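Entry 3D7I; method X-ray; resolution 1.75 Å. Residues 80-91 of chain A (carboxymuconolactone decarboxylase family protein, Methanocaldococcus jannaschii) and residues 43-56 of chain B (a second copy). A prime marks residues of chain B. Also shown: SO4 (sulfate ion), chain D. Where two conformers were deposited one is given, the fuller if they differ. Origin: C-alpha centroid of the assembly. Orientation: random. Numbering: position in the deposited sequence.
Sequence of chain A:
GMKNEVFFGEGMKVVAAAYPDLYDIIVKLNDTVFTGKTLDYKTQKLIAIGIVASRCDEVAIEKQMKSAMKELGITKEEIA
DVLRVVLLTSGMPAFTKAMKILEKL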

# COMPACT_ATOMS: atom_id res chain seq x y z
N ALA A 80 -2.00 -4.74 22.01
CA ALA A 80 -3.32 -5.09 21.51
C ALA A 80 -4.25 -3.86 21.36
O ALA A 80 -5.05 -3.82 20.43
CB ALA A 80 -3.95 -6.20 22.41
N ASP A 81 -4.14 -2.89 22.25
CA ASP A 81 -4.89 -1.63 22.16
C ASP A 81 -4.50 -0.88 20.90
O ASP A 81 -5.34 -0.22 20.28
CB ASP A 81 -4.68 -0.73 23.37
CG ASP A 81 -5.42 -1.21 24.63
OD1 ASP A 81 -6.30 -2.08 24.52
OD2 ASP A 81 -5.09 -0.67 25.70
N VAL A 82 -3.23 -0.95 20.51
CA VAL A 82 -2.79 -0.42 19.22
C VAL A 82 -3.45 -1.16 18.07
O VAL A 82 -3.96 -0.55 17.14
CB VAL A 82 -1.24 -0.47 19.06
CG1 VAL A 82 -0.79 0.07 17.68
CG2 VAL A 82 -0.51 0.33 20.22
N LEU A 83 -3.45 -2.48 18.16
CA LEU A 83 -4.03 -3.33 17.13
C LEU A 83 -5.53 -3.14 16.94
O LEU A 83 -6.04 -3.26 15.84
CB LEU A 83 -3.66 -4.79 17.36
CG LEU A 83 -2.16 -5.10 17.38
CD1 LEU A 83 -1.95 -6.65 17.41
CD2 LEU A 83 -1.40 -4.45 16.19
N ARG A 84 -6.24 -2.73 18.00
CA ARG A 84 -7.64 -2.32 17.86
C ARG A 84 -7.78 -1.23 16.80
O ARG A 84 -8.62 -1.28 15.92
CB ARG A 84 -8.21 -1.86 19.20
CG ARG A 84 -8.41 -2.93 20.22
CD ARG A 84 -9.02 -2.33 21.50
NE ARG A 84 -9.03 -3.36 22.49
CZ ARG A 84 -10.10 -3.96 23.01
NH1 ARG A 84 -11.36 -3.50 22.83
NH2 ARG A 84 -9.88 -4.92 23.88
N VAL A 85 -6.90 -0.23 16.87
CA VAL A 85 -6.88 0.87 15.91
C VAL A 85 -6.51 0.39 14.53
O VAL A 85 -7.07 0.83 13.52
CB VAL A 85 -5.96 2.00 16.40
CG1 VAL A 85 -6.08 3.21 15.45
CG2 VAL A 85 -6.32 2.43 17.85
N VAL A 86 -5.58 -0.57 14.45
CA VAL A 86 -5.19 -1.16 13.15
C VAL A 86 -6.41 -1.79 12.46
O VAL A 86 -6.65 -1.57 11.27
CB VAL A 86 -4.07 -2.20 13.34
CG1 VAL A 86 -3.79 -2.94 12.03
CG2 VAL A 86 -2.76 -1.44 13.88
N LEU A 87 -7.20 -2.54 13.23
CA LEU A 87 -8.42 -3.17 12.71
C LEU A 87 -9.34 -2.12 12.10
O LEU A 87 -9.79 -2.24 10.96
CB LEU A 87 -9.15 -3.91 13.81
CG LEU A 87 -10.55 -4.47 13.47
CD1 LEU A 87 -10.46 -5.43 12.28
CD2 LEU A 87 -11.20 -5.07 14.74
N LEU A 88 -9.61 -1.06 12.85
CA LEU A 88 -10.57 -0.05 12.39
C LEU A 88 -10.09 0.66 11.13
O LEU A 88 -10.85 0.93 10.18
CB LEU A 88 -10.84 0.94 13.50
CG LEU A 88 -11.89 2.03 13.23
CD1 LEU A 88 -13.28 1.42 13.19
CD2 LEU A 88 -11.82 3.08 14.31
N THR A 89 -8.80 0.98 11.11
CA THR A 89 -8.21 1.80 10.05
C THR A 89 -7.79 0.98 8.85
O THR A 89 -7.62 1.51 7.76
CB THR A 89 -6.96 2.57 10.53
OG1 THR A 89 -5.98 1.62 11.02
CG2 THR A 89 -7.31 3.60 11.63
N SER A 90 -7.57 -0.30 9.06
CA SER A 90 -6.85 -1.12 8.07
C SER A 90 -7.43 -2.48 7.74
O SER A 90 -7.00 -3.10 6.76
CB SER A 90 -5.39 -1.27 8.51
OG SER A 90 -4.79 -0.03 8.85
N GLY A 91 -8.38 -2.96 8.52
CA GLY A 91 -9.08 -4.19 8.20
C GLY A 91 -8.60 -5.43 8.93
O GLY A 91 -7.56 -5.41 9.63
S SO4 D . -12.74 -6.13 25.54
O1 SO4 D . -13.62 -7.15 26.08
O2 SO4 D . -13.29 -4.85 25.95
O3 SO4 D . -11.39 -6.25 26.08
O4 SO4 D . -12.73 -6.18 24.10
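Chain B (43-56) TQKLIAIGIVASRC

Helices that cross at a moderate angle commonly pack by setting a side chain of one into a hollow formed by four residues of the other, and the contact between two copies of this decarboxylase-family protein illustrates the rule in both directions. Val85 is the knob on the chain A side. Its CA-to-CB bond points toward chain B, and its side chain, in the t rotamer, enters a hole lined by Gln44′, Ile47′, Ala48′ and Ile51′, residues spaced so as to fall along one face of a helix. The small side chain at Ala48′ accompanies this close approach: Val85 CG1 lies 3.7 Å from Ala48′ CB and equally near Ala48′ CA, while Val85 CG2 is 3.8 Å from Gln44′ CB.

The backbones also come nearest here, the CA atoms of Val85 and Ala48′ being 6.2 Å apart. Residues 43′-53′ of chain B belong to a helix that begins earlier in the chain and runs in broadly the same direction as helix 80-90 of chain A. The two N-to-C directions differ by 47°, with a signed crossing angle of -47°, and the axes approach to 9.4 Å.

The arrangement is reciprocated one turn along, where Ile51′, with chi1 m and chi2 t, sits among Val85, Val86, Thr89 and Ser90. Ile51′ CD1 is 4.0 Å from Val86 CG2, and Ile51′ CG2 is 3.5 Å from Thr89 OG1. Toward the N-terminal end, Ile47′ extends the apolar layer, Ile47′ CD1 meeting Val82 CG2 at 3.7 Å.

Polar groups close the contact toward the two ends of the helices. At the N-terminal end, the CA-to-CB bond of Gln44′ points sideways, but the end of its side chain comes nearer chain A, and Gln44′ NE2 donates a hydrogen bond to Asp81 O at 3.2 Å. The carbonyl it reaches is not used by the usual i+4 bond of its own helix, since Val85 N bonds weakly to Val82 O at 3.0 Å, and so it is free to accept from the glutamine.

At the other end, chain B has left its helix by Arg55′, which adopts an extended backbone (phi -115°, psi -177°) and directs its CB toward chain A. Its guanidinium makes a two-pronged contact: Arg55′ NH2 donates to Thr89 O at 2.8 Å and Arg55′ NH1 to Ser90 OG at 3.0 Å, both acceptors lying at the edge of the group near its plane. The hydroxyls beside it are themselves linked, since Ser90 OG donates to Thr89 OG1 (3.0 Å), and Thr89 OG1 in turn donates to Val85 O (2.8 Å). A hydrogen-bonded chain therefore leads from the arginine back to the residue at the apolar centre.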

# COMPACT_ATOMS: atom_id res chain seq x y z
N THR B 43 -4.44 8.66 23.06
CA THR B 43 -3.34 7.88 22.48
C THR B 43 -3.78 7.09 21.26
O THR B 43 -3.12 7.10 20.22
CB THR B 43 -2.72 6.96 23.54
OG1 THR B 43 -2.21 7.76 24.60
CG2 THR B 43 -1.58 6.11 22.97
N GLN B 44 -4.88 6.37 21.40
CA GLN B 44 -5.47 5.66 20.25
C GLN B 44 -5.80 6.54 19.03
O GLN B 44 -5.55 6.16 17.87
CB GLN B 44 -6.68 4.88 20.71
CG GLN B 44 -6.36 3.70 21.60
CD GLN B 44 -7.60 2.90 21.88
OE1 GLN B 44 -8.58 3.46 22.38
NE2 GLN B 44 -7.59 1.61 21.52
N LYS B 45 -6.32 7.73 19.28
CA LYS B 45 -6.65 8.64 18.20
C LYS B 45 -5.34 9.16 17.52
O LYS B 45 -5.30 9.34 16.31
CB LYS B 45 -7.60 9.74 18.72
CG LYS B 45 -8.71 10.28 17.77
CD LYS B 45 -9.61 9.24 17.03
CE LYS B 45 -10.92 8.84 17.69
NZ LYS B 45 -12.01 8.66 16.63
N LEU B 46 -4.28 9.38 18.29
CA LEU B 46 -2.97 9.76 17.71
C LEU B 46 -2.40 8.63 16.83
O LEU B 46 -1.87 8.88 15.74
CB LEU B 46 -2.00 10.15 18.83
CG LEU B 46 -2.34 11.45 19.57
CD1 LEU B 46 -1.55 11.50 20.88
CD2 LEU B 46 -2.10 12.69 18.68
N ILE B 47 -2.56 7.39 17.29
CA ILE B 47 -2.19 6.21 16.52
C ILE B 47 -2.97 6.18 15.18
O ILE B 47 -2.41 5.96 14.11
CB ILE B 47 -2.39 4.90 17.30
CG1 ILE B 47 -1.43 4.84 18.51
CG2 ILE B 47 -2.14 3.69 16.38
CD1 ILE B 47 -1.86 3.77 19.60
N ALA B 48 -4.27 6.46 15.26
CA ALA B 48 -5.12 6.49 14.05
C ALA B 48 -4.63 7.51 13.04
O ALA B 48 -4.58 7.25 11.85
CB ALA B 48 -6.56 6.77 14.43
N ILE B 49 -4.30 8.71 13.55
CA ILE B 49 -3.70 9.75 12.70
C ILE B 49 -2.44 9.23 12.00
O ILE B 49 -2.26 9.41 10.81
CB ILE B 49 -3.43 11.04 13.50
CG1 ILE B 49 -4.74 11.68 13.92
CG2 ILE B 49 -2.63 12.08 12.62
CD1 ILE B 49 -4.60 12.76 15.05
N GLY B 50 -1.56 8.57 12.75
CA GLY B 50 -0.32 8.08 12.21
C GLY B 50 -0.55 7.09 11.10
O GLY B 50 0.07 7.12 10.03
N ILE B 51 -1.49 6.18 11.33
CA ILE B 51 -1.77 5.15 10.33
C ILE B 51 -2.33 5.75 9.03
O ILE B 51 -1.81 5.49 7.96
CB ILE B 51 -2.72 4.07 10.87
CG1 ILE B 51 -2.01 3.27 11.98
CG2 ILE B 51 -3.18 3.16 9.70
CD1 ILE B 51 -2.97 2.36 12.80
N VAL B 52 -3.35 6.57 9.14
CA VAL B 52 -3.92 7.17 7.91
C VAL B 52 -2.95 8.15 7.24
O VAL B 52 -2.87 8.18 6.02
CB VAL B 52 -5.32 7.80 8.09
CG1 VAL B 52 -6.33 6.69 8.46
CG2 VAL B 52 -5.32 9.01 9.09
N ALA B 53 -2.15 8.88 8.03
CA ALA B 53 -1.12 9.77 7.45
C ALA B 53 -0.05 9.01 6.70
O ALA B 53 0.60 9.56 5.81
CB ALA B 53 -0.50 10.68 8.52
N SER B 54 0.15 7.72 7.01
CA SER B 54 1.15 6.93 6.33
C SER B 54 0.71 6.50 4.94
O SER B 54 1.53 5.99 4.18
CB SER B 54 1.53 5.70 7.16
OG SER B 54 0.52 4.71 7.16
N ARG B 55 -0.58 6.73 4.62
CA ARG B 55 -1.21 6.35 3.34
C ARG B 55 -1.65 7.57 2.53
O ARG B 55 -1.39 8.72 2.92
CB ARG B 55 -2.39 5.43 3.64
CG ARG B 55 -1.95 4.22 4.43
CD ARG B 55 -2.94 3.10 4.39
NE ARG B 55 -4.17 3.51 5.05
CZ ARG B 55 -4.79 2.83 6.02
NH1 ARG B 55 -4.30 1.69 6.50
NH2 ARG B 55 -5.91 3.31 6.50
N CYS B 56 -2.29 7.35 1.39
CA CYS B 56 -2.48 8.44 0.40
C CYS B 56 -3.83 9.16 0.40
O CYS B 56 -4.05 10.05 -0.41
CB CYS B 56 -2.20 7.91 -1.02
SG CYS B 56 -0.51 7.27 -1.23